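Penicillin-binding protein 2B (PDB 2WAD) probably acts as a peptidoglycan transpeptidase that forms peptide cross-links between glycan strands of the pneumococcal cell wall and binds penicillin. Local coordinates at residues V72-K77 with W221-L226; D92-A97 with Y176-L181; D321-S326 with R667-L672; L440-N445 with G594-T599. One frame throughout, in Å; residues are numbered along the deposited sequence.

From the N terminus, strand 72-83 is the first element engaged: contact 1 (72-77 with 221-226) pairs it with strand 215-225 and closes a loop of 143 residues. Nested inside that loop, contact 2 (92-97 with 176-181) brings together helices 90-100 and 169-182 of the same dimerisation-domain range, about 29 Å from contact 1 between centres. The chain then passes into the transpeptidase domain. There contact 3 (321-326 with 667-672) joins an early helix to the C-terminal one, and its long loop encloses contact 4 (440-445 with 594-599), near the active site. The two nested pairs follow in series; none cross.

Contact 1. Residues V72-K77 with W221-L226. Unlike the reference sequence in segment 221-226: Ile225 (reference Val).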
loop_
_atom_site.group_PDB
_atom_site.type_symbol
_atom_site.label_atom_id
_atom_site.label_comp_id
_atom_site.label_asym_id
_atom_site.label_seq_id
_atom_site.Cartn_x
_atom_site.Cartn_y
_atom_site.Cartn_z
ATOM N N VAL A 72 -13.110 3.381 -8.989
ATOM C CA VAL A 72 -14.125 2.636 -8.256
ATOM C C VAL A 72 -15.523 3.144 -8.589
ATOM O O VAL A 72 -15.699 4.050 -9.404
ATOM C CB VAL A 72 -13.979 2.781 -6.739
ATOM C CG1 VAL A 72 -12.650 2.212 -6.278
ATOM C CG2 VAL A 72 -14.160 4.239 -6.346
ATOM N N GLU A 73 -16.515 2.565 -7.928
ATOM C CA GLU A 73 -17.902 2.779 -8.311
ATOM C C GLU A 73 -18.768 2.569 -7.085
ATOM O O GLU A 73 -18.605 1.576 -6.380
ATOM C CB GLU A 73 -18.303 1.736 -9.352
ATOM C CG GLU A 73 -19.662 1.960 -9.977
ATOM C CD GLU A 73 -19.528 2.711 -11.282
ATOM O OE1 GLU A 73 -18.703 3.658 -11.313
ATOM O OE2 GLU A 73 -20.202 2.337 -12.270
ATOM N N ASN A 74 -19.681 3.503 -6.841
ATOM C CA ASN A 74 -20.728 3.312 -5.845
ATOM C C ASN A 74 -22.007 2.922 -6.568
ATOM O O ASN A 74 -22.580 3.725 -7.303
ATOM C CB ASN A 74 -20.956 4.598 -5.057
ATOM C CG ASN A 74 -19.907 4.817 -3.989
ATOM O OD1 ASN A 74 -19.317 3.869 -3.488
ATOM N ND2 ASN A 74 -19.692 6.072 -3.617
ATOM N N THR A 75 -22.449 1.683 -6.380
ATOM C CA THR A 75 -23.562 1.191 -7.170
ATOM C C THR A 75 -24.822 1.125 -6.306
ATOM O O THR A 75 -24.759 0.826 -5.114
ATOM C CB THR A 75 -23.186 -0.097 -7.949
ATOM O OG1 THR A 75 -24.358 -0.719 -8.490
ATOM C CG2 THR A 75 -22.395 -1.082 -7.097
ATOM N N LEU A 76 -25.958 1.467 -6.903
ATOM C CA LEU A 76 -27.209 1.634 -6.165
ATOM C C LEU A 76 -28.030 0.343 -6.256
ATOM O O LEU A 76 -28.215 -0.192 -7.351
ATOM C CB LEU A 76 -28.002 2.807 -6.763
ATOM C CG LEU A 76 -28.366 4.031 -5.910
ATOM C CD1 LEU A 76 -28.348 5.317 -6.729
ATOM C CD2 LEU A 76 -29.697 3.894 -5.162
ATOM N N LYS A 77 -28.504 -0.166 -5.121
ATOM C CA LYS A 77 -29.390 -1.336 -5.098
ATOM C C LYS A 77 -30.708 -1.051 -4.373
ATOM O O LYS A 77 -30.867 -0.011 -3.729
ATOM C CB LYS A 77 -28.691 -2.543 -4.466
ATOM C CG LYS A 77 -28.106 -2.246 -3.096
ATOM C CD LYS A 77 -27.222 -3.364 -2.563
ATOM C CE LYS A 77 -26.653 -2.993 -1.193
ATOM N NZ LYS A 77 -25.531 -3.883 -0.746
ATOM N N TRP A 221 -25.974 0.790 -1.101
ATOM C CA TRP A 221 -24.816 0.719 -2.016
ATOM C C TRP A 221 -23.969 -0.546 -1.908
ATOM O O TRP A 221 -23.771 -1.105 -0.824
ATOM C CB TRP A 221 -23.807 1.860 -1.817
ATOM C CG TRP A 221 -24.370 3.213 -1.806
ATOM C CD1 TRP A 221 -24.703 3.978 -2.882
ATOM C CD2 TRP A 221 -24.651 3.996 -0.645
ATOM N NE1 TRP A 221 -25.201 5.190 -2.461
ATOM C CE2 TRP A 221 -25.181 5.225 -1.090
ATOM C CE3 TRP A 221 -24.520 3.771 0.729
ATOM C CZ2 TRP A 221 -25.584 6.229 -0.205
ATOM C CZ3 TRP A 221 -24.924 4.769 1.608
ATOM C CH2 TRP A 221 -25.448 5.984 1.137
ATOM N N ASP A 222 -23.430 -0.960 -3.047
ATOM C CA ASP A 222 -22.238 -1.787 -3.049
ATOM C C ASP A 222 -21.107 -0.883 -3.525
ATOM O O ASP A 222 -21.323 0.098 -4.238
ATOM C CB ASP A 222 -22.408 -3.006 -3.962
ATOM C CG ASP A 222 -23.466 -3.975 -3.445
ATOM O OD1 ASP A 222 -23.287 -4.507 -2.327
ATOM O OD2 ASP A 222 -24.474 -4.201 -4.152
ATOM N N ARG A 223 -19.899 -1.195 -3.085
ATOM C CA ARG A 223 -18.731 -0.498 -3.576
ATOM C C ARG A 223 -18.052 -1.461 -4.536
ATOM O O ARG A 223 -17.703 -2.578 -4.145
ATOM C CB ARG A 223 -17.811 -0.200 -2.398
ATOM C CG ARG A 223 -16.427 0.303 -2.756
ATOM C CD ARG A 223 -16.473 1.768 -3.160
ATOM N NE ARG A 223 -15.237 2.460 -2.820
ATOM C CZ ARG A 223 -15.166 3.774 -2.643
ATOM N NH1 ARG A 223 -16.253 4.517 -2.769
ATOM N NH2 ARG A 223 -14.023 4.350 -2.320
ATOM N N LYS A 224 -17.866 -1.044 -5.787
ATOM C CA LYS A 224 -17.066 -1.859 -6.699
ATOM C C LYS A 224 -15.768 -1.239 -7.245
ATOM O O LYS A 224 -15.692 -0.035 -7.455
ATOM C CB LYS A 224 -17.933 -2.531 -7.769
ATOM C CG LYS A 224 -18.107 -1.779 -9.068
ATOM C CD LYS A 224 -18.663 -2.732 -10.111
ATOM C CE LYS A 224 -19.831 -2.100 -10.847
ATOM N NZ LYS A 224 -19.361 -0.936 -11.649
ATOM N N ILE A 225 -14.749 -2.075 -7.410
ATOM C CA ILE A 225 -13.458 -1.700 -7.987
ATOM C C ILE A 225 -13.490 -2.006 -9.478
ATOM O O ILE A 225 -13.706 -3.150 -9.866
ATOM C CB ILE A 225 -12.314 -2.520 -7.351
ATOM C CG1 ILE A 225 -12.377 -2.392 -5.824
ATOM C CG2 ILE A 225 -10.978 -2.017 -7.839
ATOM C CD1 ILE A 225 -12.073 -3.655 -5.054
ATOM N N LEU A 226 -13.309 -0.990 -10.317
ATOM C CA LEU A 226 -13.334 -1.204 -11.762
ATOM C C LEU A 226 -12.101 -1.961 -12.238
ATOM O O LEU A 226 -11.057 -1.918 -11.590
ATOM C CB LEU A 226 -13.453 0.122 -12.508
ATOM C CG LEU A 226 -14.559 1.076 -12.061
ATOM C CD1 LEU A 226 -14.440 2.402 -12.791
ATOM C CD2 LEU A 226 -15.922 0.465 -12.332
#
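Arg223 and Asn74 face each other as a non-hydrogen-bonded pair of two antiparallel strands and meet through their side chains. With CG anti to the backbone N (chi1 169°), Arg223 runs from CB through CG to CD, which passes 3.6 Å from Asn74 OD1. NE lies beside Val72 CB and CG2 and bonds outward to Glu269. CZ then carries Val72 CG2 over its centre, the methyl 3.9 Å above the guanidinium plane. At the tip NH1 donates to Asn74 OD1 over 3.2 Å, with the oxygen in the guanidinium plane and a fairly straight N-H...O angle of 160°; NH1 also reaches Gly61 O, while Asn74 ND2 is held by Arg60 O.

The other face carries Glu73, Lys224, Thr75 and Asp222. Between them run the ladder bonds, among them Thr75 N to Asp222 O at 2.9 Å; the bond from Glu73 N to Lys224 O is bent and weak. Glu73 and Lys224, both bent, run alongside each other in one direction and end in a weak salt bridge, OE2 to NZ at 3.4 Å. Lys77 crosses Asp222 at about a right angle: its NZ comes from above the carboxylate plane to OD1, 2.8 Å away, and its CD rests near OD2. Strand 72-83 is central in its three-stranded antiparallel sheet and strand 215-225 forms one margin. Backbone pairing thus sets the register, while two acid-base pairs on the face of Glu73 and Asp222 probably offset one another's charge, and Arg223 on the other face is met by a neutral amide and by Glu269.

Contact 2. Residues D92-A97 with Y176-L181; sequences DLKEIA and YLFSQL. Unlike the reference sequence in segment 92-97: Ile96 (reference Thr).
Phe178 CG stands anti to its backbone N (chi1 179°), which carries the ring across to Leu93 and Lys94; Leu181 CG lies anti to its carbonyl carbon and CD1 anti to CA (chi2 165°), which sets CD1 against the backbone of the other helix. The Phe178 ring is met at CD1 and CE1. Lys94 CG approaches CD1 to 3.5 Å, and Leu93 CB comes within 3.8 Å of CE1, both at oblique positions. Lys94 therefore contributes the aliphatic start of its chain, and its ammonium leads away.

Leu181 CD1 lies 3.6 Å from Leu93 O and also touches Ile96 CG2 and Ala97 N. Leu93 and Leu181 pass one another in opposing senses, with Leu93 CG and Leu181 CB 4.1 Å apart. Where the backbones come nearest, Ala97 faces Leu177: CB meets CB at 3.8 Å, and Leu177 CD1 packs against Ala97 O at 3.5 Å. The small methyl of Ala97 also reaches Phe178 N at 3.6 Å, in keeping with an axis separation of only 8.7 Å. Contact between the helices is apolar, and their directions differ by 123°.

Helices 90-100 and 169-182 belong to the dimerisation-domain range. Phe82 of strand 72-83 touches both Leu93 and Leu181, so that strand packs against both helices; Leu177 also packs on Leu101, and Tyr119 of helix 113-121 lies against Lys94.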
loop_
_atom_site.group_PDB
_atom_site.type_symbol
_atom_site.label_atom_id
_atom_site.label_comp_id
_atom_site.label_asym_id
_atom_site.label_seq_id
_atom_site.Cartn_x
_atom_site.Cartn_y
_atom_site.Cartn_z
ATOM N N ASP A 92 -43.225 -8.288 19.437
ATOM C CA ASP A 92 -43.494 -7.450 18.267
ATOM C C ASP A 92 -42.460 -7.703 17.147
ATOM O O ASP A 92 -42.775 -7.643 15.952
ATOM C CB ASP A 92 -43.520 -5.958 18.638
ATOM C CG ASP A 92 -44.574 -5.610 19.693
ATOM O OD1 ASP A 92 -45.593 -6.311 19.816
ATOM O OD2 ASP A 92 -44.387 -4.615 20.426
ATOM N N LEU A 93 -41.221 -8.006 17.513
ATOM C CA LEU A 93 -40.223 -8.327 16.489
ATOM C C LEU A 93 -40.465 -9.659 15.769
ATOM O O LEU A 93 -40.290 -9.763 14.553
ATOM C CB LEU A 93 -38.803 -8.264 17.055
ATOM C CG LEU A 93 -37.975 -6.981 16.861
ATOM C CD1 LEU A 93 -38.803 -5.741 16.612
ATOM C CD2 LEU A 93 -36.995 -6.744 18.015
ATOM N N LYS A 94 -40.844 -10.677 16.533
ATOM C CA LYS A 94 -41.139 -11.990 15.991
ATOM C C LYS A 94 -42.354 -11.918 15.064
ATOM O O LYS A 94 -42.349 -12.565 14.023
ATOM C CB LYS A 94 -41.407 -12.987 17.124
ATOM C CG LYS A 94 -40.153 -13.405 17.879
ATOM C CD LYS A 94 -40.414 -14.667 18.687
ATOM C CE LYS A 94 -41.594 -14.486 19.610
ATOM N NZ LYS A 94 -41.653 -15.532 20.665
ATOM N N GLU A 95 -43.377 -11.142 15.429
ATOM C CA GLU A 95 -44.541 -10.970 14.557
ATOM C C GLU A 95 -44.177 -10.296 13.238
ATOM O O GLU A 95 -44.684 -10.692 12.189
ATOM C CB GLU A 95 -45.688 -10.205 15.228
ATOM C CG GLU A 95 -46.171 -10.753 16.567
ATOM C CD GLU A 95 -46.829 -12.121 16.480
ATOM O OE1 GLU A 95 -47.451 -12.428 15.446
ATOM O OE2 GLU A 95 -46.747 -12.890 17.462
ATOM N N ILE A 96 -43.288 -9.306 13.283
ATOM C CA ILE A 96 -42.804 -8.658 12.072
ATOM C C ILE A 96 -41.926 -9.580 11.206
ATOM O O ILE A 96 -42.009 -9.549 9.962
ATOM C CB ILE A 96 -42.088 -7.341 12.407
ATOM C CG1 ILE A 96 -43.099 -6.324 12.923
ATOM C CG2 ILE A 96 -41.305 -6.776 11.213
ATOM C CD1 ILE A 96 -42.411 -5.124 13.559
ATOM N N ALA A 97 -41.099 -10.396 11.858
ATOM C CA ALA A 97 -40.190 -11.296 11.138
ATOM C C ALA A 97 -40.986 -12.288 10.303
ATOM O O ALA A 97 -40.685 -12.466 9.134
ATOM C CB ALA A 97 -39.286 -12.048 12.100
ATOM N N TYR A 176 -33.707 -16.370 11.914
ATOM C CA TYR A 176 -32.768 -15.556 11.148
ATOM C C TYR A 176 -33.226 -14.111 10.945
ATOM O O TYR A 176 -32.464 -13.174 11.153
ATOM C CB TYR A 176 -32.472 -16.220 9.801
ATOM C CG TYR A 176 -31.506 -15.428 8.948
ATOM C CD1 TYR A 176 -30.162 -15.333 9.291
ATOM C CD2 TYR A 176 -31.945 -14.764 7.812
ATOM C CE1 TYR A 176 -29.272 -14.608 8.504
ATOM C CE2 TYR A 176 -31.085 -14.033 7.029
ATOM C CZ TYR A 176 -29.750 -13.963 7.373
ATOM O OH TYR A 176 -28.911 -13.230 6.576
ATOM N N LEU A 177 -34.469 -13.941 10.510
ATOM C CA LEU A 177 -35.074 -12.629 10.298
ATOM C C LEU A 177 -35.145 -11.776 11.566
ATOM O O LEU A 177 -34.687 -10.628 11.555
ATOM C CB LEU A 177 -36.455 -12.762 9.644
ATOM C CG LEU A 177 -36.381 -13.075 8.139
ATOM C CD1 LEU A 177 -37.737 -13.442 7.558
ATOM C CD2 LEU A 177 -35.693 -12.001 7.280
ATOM N N PHE A 178 -35.713 -12.330 12.637
ATOM C CA PHE A 178 -35.636 -11.736 13.975
ATOM C C PHE A 178 -34.244 -11.177 14.324
ATOM O O PHE A 178 -34.113 -9.997 14.670
ATOM C CB PHE A 178 -36.056 -12.786 14.994
ATOM C CG PHE A 178 -36.003 -12.315 16.415
ATOM C CD1 PHE A 178 -37.151 -11.876 17.044
ATOM C CD2 PHE A 178 -34.818 -12.342 17.132
ATOM C CE1 PHE A 178 -37.124 -11.451 18.357
ATOM C CE2 PHE A 178 -34.784 -11.926 18.455
ATOM C CZ PHE A 178 -35.944 -11.471 19.066
ATOM N N SER A 179 -33.203 -12.006 14.200
ATOM C CA SER A 179 -31.843 -11.580 14.542
ATOM C C SER A 179 -31.491 -10.281 13.809
ATOM O O SER A 179 -30.960 -9.332 14.391
ATOM C CB SER A 179 -30.812 -12.685 14.255
ATOM O OG SER A 179 -31.318 -13.968 14.600
ATOM N N GLN A 180 -31.810 -10.232 12.522
ATOM C CA GLN A 180 -31.612 -9.027 11.724
ATOM C C GLN A 180 -32.347 -7.819 12.320
ATOM O O GLN A 180 -31.758 -6.753 12.457
ATOM C CB GLN A 180 -32.108 -9.277 10.299
ATOM C CG GLN A 180 -31.383 -10.389 9.561
ATOM C CD GLN A 180 -30.027 -9.943 9.091
ATOM O OE1 GLN A 180 -29.903 -8.965 8.348
ATOM N NE2 GLN A 180 -28.992 -10.644 9.539
ATOM N N LEU A 181 -33.631 -7.971 12.655
ATOM C CA LEU A 181 -34.402 -6.856 13.214
ATOM C C LEU A 181 -33.879 -6.431 14.589
ATOM O O LEU A 181 -33.679 -5.238 14.848
ATOM C CB LEU A 181 -35.902 -7.172 13.276
ATOM C CG LEU A 181 -36.575 -7.668 11.991
ATOM C CD1 LEU A 181 -37.912 -8.262 12.311
ATOM C CD2 LEU A 181 -36.696 -6.581 10.933
#

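Contact 3. Residues D321-S326 with R667-L672; sequences DALLKS and RDIINL
Leu323 supplies most of the apolar contact by directing its two methyls at the helix containing Ile669. CG, anti to the backbone N (chi1 -173°), carries both of them to that facing helix. CD2 lies 3.5 Å from Ile669 CG1, the closest approach here, and 4.0 Å from Leu672 CD1. The same methyl touches Asp668 CB at 3.7 Å, while CD1 sits near both CB and OD1 of Asp668; the leucine and aspartate side chains cross at about a right angle. Leu324 adds a looser touch, CD1 to Ile669 CD1 at 4.3 Å.

Helices 314-334 and 661-676 run nearly antiparallel here, at 156°, with their axes 10.8 Å apart. They pack against the central antiparallel sheet of the transpeptidase domain, an arrangement of the penicillin-recognising fold in which N- and C-terminal helices share one side of the sheet. Leu324 and Ile669 both reach Ala345 of strand 342-348, and Phe316 lies against Ile669 and Leu672.

The polar interactions flank this apolar strip. Arg667 grips Asp668 side-on: NE and NH2 both donate to OD2, at 2.9 and 3.1 Å, from the same face of the carboxylate plane, and OD2 lies close to the guanidinium plane. The other oxygen, OD1, bonds to Tyr327 OH on helix 314-334, giving this aspartate a polar link across the helix pair. Arg667 NH1 continues outward to Ala603 O.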
loop_
_atom_site.group_PDB
_atom_site.type_symbol
_atom_site.label_atom_id
_atom_site.label_comp_id
_atom_site.label_asym_id
_atom_site.label_seq_id
_atom_site.Cartn_x
_atom_site.Cartn_y
_atom_site.Cartn_z
ATOM N N ASP A 321 3.555 -1.130 -17.638
ATOM C CA ASP A 321 3.190 -2.550 -17.553
ATOM C C ASP A 321 3.527 -3.310 -18.853
ATOM O O ASP A 321 4.082 -4.405 -18.822
ATOM C CB ASP A 321 1.681 -2.676 -17.256
ATOM C CG ASP A 321 1.290 -2.220 -15.841
ATOM O OD1 ASP A 321 0.083 -2.129 -15.574
ATOM O OD2 ASP A 321 2.139 -1.974 -14.951
ATOM N N ALA A 322 3.209 -2.729 -20.008
ATOM C CA ALA A 322 3.462 -3.367 -21.310
ATOM C C ALA A 322 4.946 -3.517 -21.571
ATOM O O ALA A 322 5.400 -4.581 -22.009
ATOM C CB ALA A 322 2.774 -2.590 -22.470
ATOM N N LEU A 323 5.705 -2.461 -21.291
ATOM C CA LEU A 323 7.159 -2.495 -21.447
ATOM C C LEU A 323 7.752 -3.640 -20.620
ATOM O O LEU A 323 8.501 -4.492 -21.143
ATOM C CB LEU A 323 7.752 -1.141 -21.025
ATOM C CG LEU A 323 9.242 -0.894 -21.268
ATOM C CD1 LEU A 323 9.463 -0.770 -22.790
ATOM C CD2 LEU A 323 9.674 0.369 -20.551
ATOM N N LEU A 324 7.407 -3.680 -19.330
ATOM C CA LEU A 324 7.996 -4.700 -18.452
ATOM C C LEU A 324 7.622 -6.086 -18.967
ATOM O O LEU A 324 8.418 -7.016 -18.958
ATOM C CB LEU A 324 7.557 -4.548 -16.991
ATOM C CG LEU A 324 8.414 -3.762 -16.003
ATOM C CD1 LEU A 324 9.014 -2.487 -16.575
ATOM C CD2 LEU A 324 7.583 -3.494 -14.728
ATOM N N LYS A 325 6.386 -6.219 -19.414
ATOM C CA LYS A 325 5.949 -7.499 -19.922
ATOM C C LYS A 325 6.672 -7.841 -21.239
ATOM O O LYS A 325 7.106 -8.974 -21.457
ATOM C CB LYS A 325 4.421 -7.503 -20.058
ATOM C CG LYS A 325 3.840 -8.890 -19.809
ATOM C CD LYS A 325 2.345 -8.966 -20.047
ATOM C CE LYS A 325 1.900 -10.409 -19.824
ATOM N NZ LYS A 325 0.424 -10.590 -19.994
ATOM N N SER A 326 6.855 -6.847 -22.093
ATOM C CA SER A 326 7.627 -7.054 -23.312
ATOM C C SER A 326 9.082 -7.507 -23.065
ATOM O O SER A 326 9.523 -8.558 -23.550
ATOM C CB SER A 326 7.551 -5.800 -24.192
ATOM O OG SER A 326 8.434 -5.953 -25.286
ATOM N N ARG A 667 15.712 3.622 -19.382
ATOM C CA ARG A 667 15.698 4.615 -20.456
ATOM C C ARG A 667 14.341 4.668 -21.130
ATOM O O ARG A 667 13.806 5.741 -21.410
ATOM C CB ARG A 667 16.743 4.163 -21.483
ATOM C CG ARG A 667 16.772 4.997 -22.772
ATOM C CD ARG A 667 17.571 4.230 -23.813
ATOM N NE ARG A 667 16.787 3.089 -24.295
ATOM C CZ ARG A 667 17.322 1.967 -24.754
ATOM N NH1 ARG A 667 18.642 1.839 -24.757
ATOM N NH2 ARG A 667 16.541 0.981 -25.196
ATOM N N ASP A 668 13.790 3.498 -21.442
ATOM C CA ASP A 668 12.553 3.471 -22.206
ATOM C C ASP A 668 11.392 3.964 -21.347
ATOM O O ASP A 668 10.414 4.481 -21.895
ATOM C CB ASP A 668 12.227 2.066 -22.698
ATOM C CG ASP A 668 13.104 1.617 -23.854
ATOM O OD1 ASP A 668 12.977 0.438 -24.228
ATOM O OD2 ASP A 668 13.930 2.394 -24.370
ATOM N N ILE A 669 11.459 3.750 -20.034
ATOM C CA ILE A 669 10.457 4.343 -19.150
ATOM C C ILE A 669 10.603 5.857 -19.132
ATOM O O ILE A 669 9.606 6.579 -19.130
ATOM C CB ILE A 669 10.495 3.804 -17.698
ATOM C CG1 ILE A 669 10.037 2.343 -17.650
ATOM C CG2 ILE A 669 9.600 4.652 -16.775
ATOM C CD1 ILE A 669 10.447 1.588 -16.374
ATOM N N ILE A 670 11.842 6.340 -19.107
ATOM C CA ILE A 670 12.056 7.781 -19.144
ATOM C C ILE A 670 11.539 8.386 -20.454
ATOM O O ILE A 670 10.865 9.422 -20.432
ATOM C CB ILE A 670 13.521 8.165 -18.806
ATOM C CG1 ILE A 670 13.775 7.853 -17.321
ATOM C CG2 ILE A 670 13.804 9.662 -19.056
ATOM C CD1 ILE A 670 15.145 8.186 -16.833
ATOM N N ASN A 671 11.844 7.756 -21.588
ATOM C CA ASN A 671 11.380 8.266 -22.883
ATOM C C ASN A 671 9.856 8.215 -22.904
ATOM O O ASN A 671 9.214 9.117 -23.423
ATOM C CB ASN A 671 11.876 7.402 -24.049
ATOM C CG ASN A 671 13.320 7.651 -24.413
ATOM O OD1 ASN A 671 13.889 8.679 -24.070
ATOM N ND2 ASN A 671 13.903 6.727 -25.183
ATOM N N LEU A 672 9.266 7.152 -22.361
ATOM C CA LEU A 672 7.800 7.046 -22.366
ATOM C C LEU A 672 7.201 8.233 -21.640
ATOM O O LEU A 672 6.252 8.860 -22.111
ATOM C CB LEU A 672 7.310 5.742 -21.749
ATOM C CG LEU A 672 7.273 4.518 -22.673
ATOM C CD1 LEU A 672 7.166 3.202 -21.907
ATOM C CD2 LEU A 672 6.178 4.619 -23.754
#

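Contact 4. Residues L440-N445 with G594-T599. Unlike the reference sequence in segment 594-599: Pro597 (reference Gly).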
loop_
_atom_site.group_PDB
_atom_site.type_symbol
_atom_site.label_atom_id
_atom_site.label_comp_id
_atom_site.label_asym_id
_atom_site.label_seq_id
_atom_site.Cartn_x
_atom_site.Cartn_y
_atom_site.Cartn_z
ATOM N N LEU A 440 32.323 5.397 -9.719
ATOM C CA LEU A 440 30.916 5.239 -10.093
ATOM C C LEU A 440 30.783 4.861 -11.573
ATOM O O LEU A 440 30.028 3.939 -11.924
ATOM C CB LEU A 440 30.125 6.501 -9.738
ATOM C CG LEU A 440 29.869 6.721 -8.234
ATOM C CD1 LEU A 440 29.305 8.090 -7.913
ATOM C CD2 LEU A 440 28.935 5.676 -7.651
ATOM N N GLU A 441 31.552 5.548 -12.423
ATOM C CA GLU A 441 31.519 5.305 -13.877
ATOM C C GLU A 441 31.806 3.849 -14.246
ATOM O O GLU A 441 31.092 3.277 -15.087
ATOM C CB GLU A 441 32.455 6.243 -14.643
ATOM C CG GLU A 441 32.478 6.018 -16.152
ATOM C CD GLU A 441 33.401 6.996 -16.895
ATOM O OE1 GLU A 441 34.006 7.880 -16.250
ATOM O OE2 GLU A 441 33.522 6.884 -18.137
ATOM N N TYR A 442 32.798 3.260 -13.568
ATOM C CA TYR A 442 33.245 1.889 -13.816
ATOM C C TYR A 442 32.628 0.817 -12.925
ATOM O O TYR A 442 32.784 -0.387 -13.172
ATOM C CB TYR A 442 34.761 1.779 -13.664
ATOM C CG TYR A 442 35.579 2.825 -14.371
ATOM C CD1 TYR A 442 35.089 3.508 -15.480
ATOM C CD2 TYR A 442 36.866 3.119 -13.932
ATOM C CE1 TYR A 442 35.862 4.483 -16.118
ATOM C CE2 TYR A 442 37.643 4.074 -14.570
ATOM C CZ TYR A 442 37.139 4.761 -15.651
ATOM O OH TYR A 442 37.940 5.720 -16.253
ATOM N N SER A 443 31.916 1.258 -11.894
ATOM C CA SER A 443 31.353 0.350 -10.902
ATOM C C SER A 443 32.450 -0.414 -10.175
ATOM O O SER A 443 32.396 -1.633 -10.054
ATOM C CB SER A 443 30.311 -0.602 -11.508
ATOM O OG SER A 443 29.390 -1.069 -10.515
ATOM N N SER A 444 33.447 0.320 -9.703
ATOM C CA SER A 444 34.576 -0.289 -9.012
ATOM C C SER A 444 34.174 -0.832 -7.646
ATOM O O SER A 444 33.704 -0.076 -6.784
ATOM C CB SER A 444 35.672 0.764 -8.819
ATOM O OG SER A 444 36.610 0.311 -7.867
ATOM N N ASN A 445 34.372 -2.128 -7.430
ATOM C CA ASN A 445 34.279 -2.657 -6.069
ATOM C C ASN A 445 35.463 -2.248 -5.175
ATOM O O ASN A 445 35.291 -2.111 -3.966
ATOM C CB ASN A 445 34.144 -4.183 -6.056
ATOM C CG ASN A 445 32.751 -4.675 -6.435
ATOM O OD1 ASN A 445 31.743 -3.961 -6.344
ATOM N ND2 ASN A 445 32.686 -5.941 -6.829
ATOM N N GLY A 594 30.145 8.458 -20.638
ATOM C CA GLY A 594 31.589 8.223 -20.687
ATOM C C GLY A 594 32.108 7.542 -21.948
ATOM O O GLY A 594 31.353 6.941 -22.704
ATOM N N THR A 595 33.418 7.597 -22.157
ATOM C CA THR A 595 34.004 7.016 -23.366
ATOM C C THR A 595 35.148 6.058 -23.072
ATOM O O THR A 595 35.998 5.818 -23.931
ATOM C CB THR A 595 34.532 8.104 -24.300
ATOM O OG1 THR A 595 35.514 8.877 -23.596
ATOM C CG2 THR A 595 33.381 9.026 -24.769
ATOM N N SER A 596 35.150 5.489 -21.870
ATOM C CA SER A 596 36.171 4.517 -21.481
ATOM C C SER A 596 35.704 3.102 -21.850
ATOM O O SER A 596 34.506 2.814 -21.904
ATOM C CB SER A 596 36.451 4.654 -19.978
ATOM O OG SER A 596 37.133 3.537 -19.423
ATOM N N PRO A 597 36.652 2.196 -22.101
ATOM C CA PRO A 597 36.239 0.796 -22.195
ATOM C C PRO A 597 35.547 0.285 -20.913
ATOM O O PRO A 597 34.884 -0.764 -20.953
ATOM C CB PRO A 597 37.537 0.032 -22.473
ATOM C CG PRO A 597 38.632 1.067 -22.575
ATOM C CD PRO A 597 38.099 2.422 -22.286
ATOM N N LEU A 598 35.649 1.032 -19.812
ATOM C CA LEU A 598 35.054 0.607 -18.540
ATOM C C LEU A 598 33.757 1.337 -18.210
ATOM O O LEU A 598 33.145 1.072 -17.176
ATOM C CB LEU A 598 36.040 0.745 -17.360
ATOM C CG LEU A 598 37.324 -0.067 -17.502
ATOM C CD1 LEU A 598 38.300 0.220 -16.366
ATOM C CD2 LEU A 598 37.020 -1.553 -17.613
ATOM N N THR A 599 33.363 2.279 -19.058
ATOM C CA THR A 599 32.093 2.946 -18.881
ATOM C C THR A 599 30.972 1.910 -18.926
ATOM O O THR A 599 30.880 1.118 -19.875
ATOM C CB THR A 599 31.864 3.991 -19.970
ATOM O OG1 THR A 599 32.806 5.057 -19.790
ATOM C CG2 THR A 599 30.432 4.552 -19.857
HETATM O O HOH W 1 34.764 8.536 -19.741
#
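Tyr442 and Leu598 make one tight part of the contact. Leu598 CB sits over one face of the Tyr442 ring, 3.4 Å above its plane and offset toward the rim, in a CH-pi contact; it lies 3.5 Å from CD1. Tyr442 CA adds a CH...O contact to Leu598 O. Beside it, Glu441 stretches out with CG anti to the backbone N (chi1 179°), and its OE2 accepts from Thr599 OG1 over a short 2.6 Å through the anti lone pair; the same OG1 accepts from Ser596 N. Gly594 CA packs 3.5 Å from Glu441 OE2.

Thr599 closes a type I turn begun by Ser596, whose OG accepts from Leu598 N at 2.9 Å in an ST turn. The facing helix ends in a Schellman motif at Ser443, which has positive phi. Ser443 OG bonds to Ser386, the inferred acyl-ester residue, consistent with Ser443-Ser444-Asn445 being the SxN motif, with Lys615 of the likely K(T/S)G motif and Lys389 of the SxxK motif as partners.

The looser side is at exposed Thr595. There a water donates to Glu441 OE2 at 2.6 Å and accepts from Thr595 N at 2.9 Å, bridging carboxylate and loop. Ser596 OG stands 3.7 Å from Tyr442 CE1, obliquely placed.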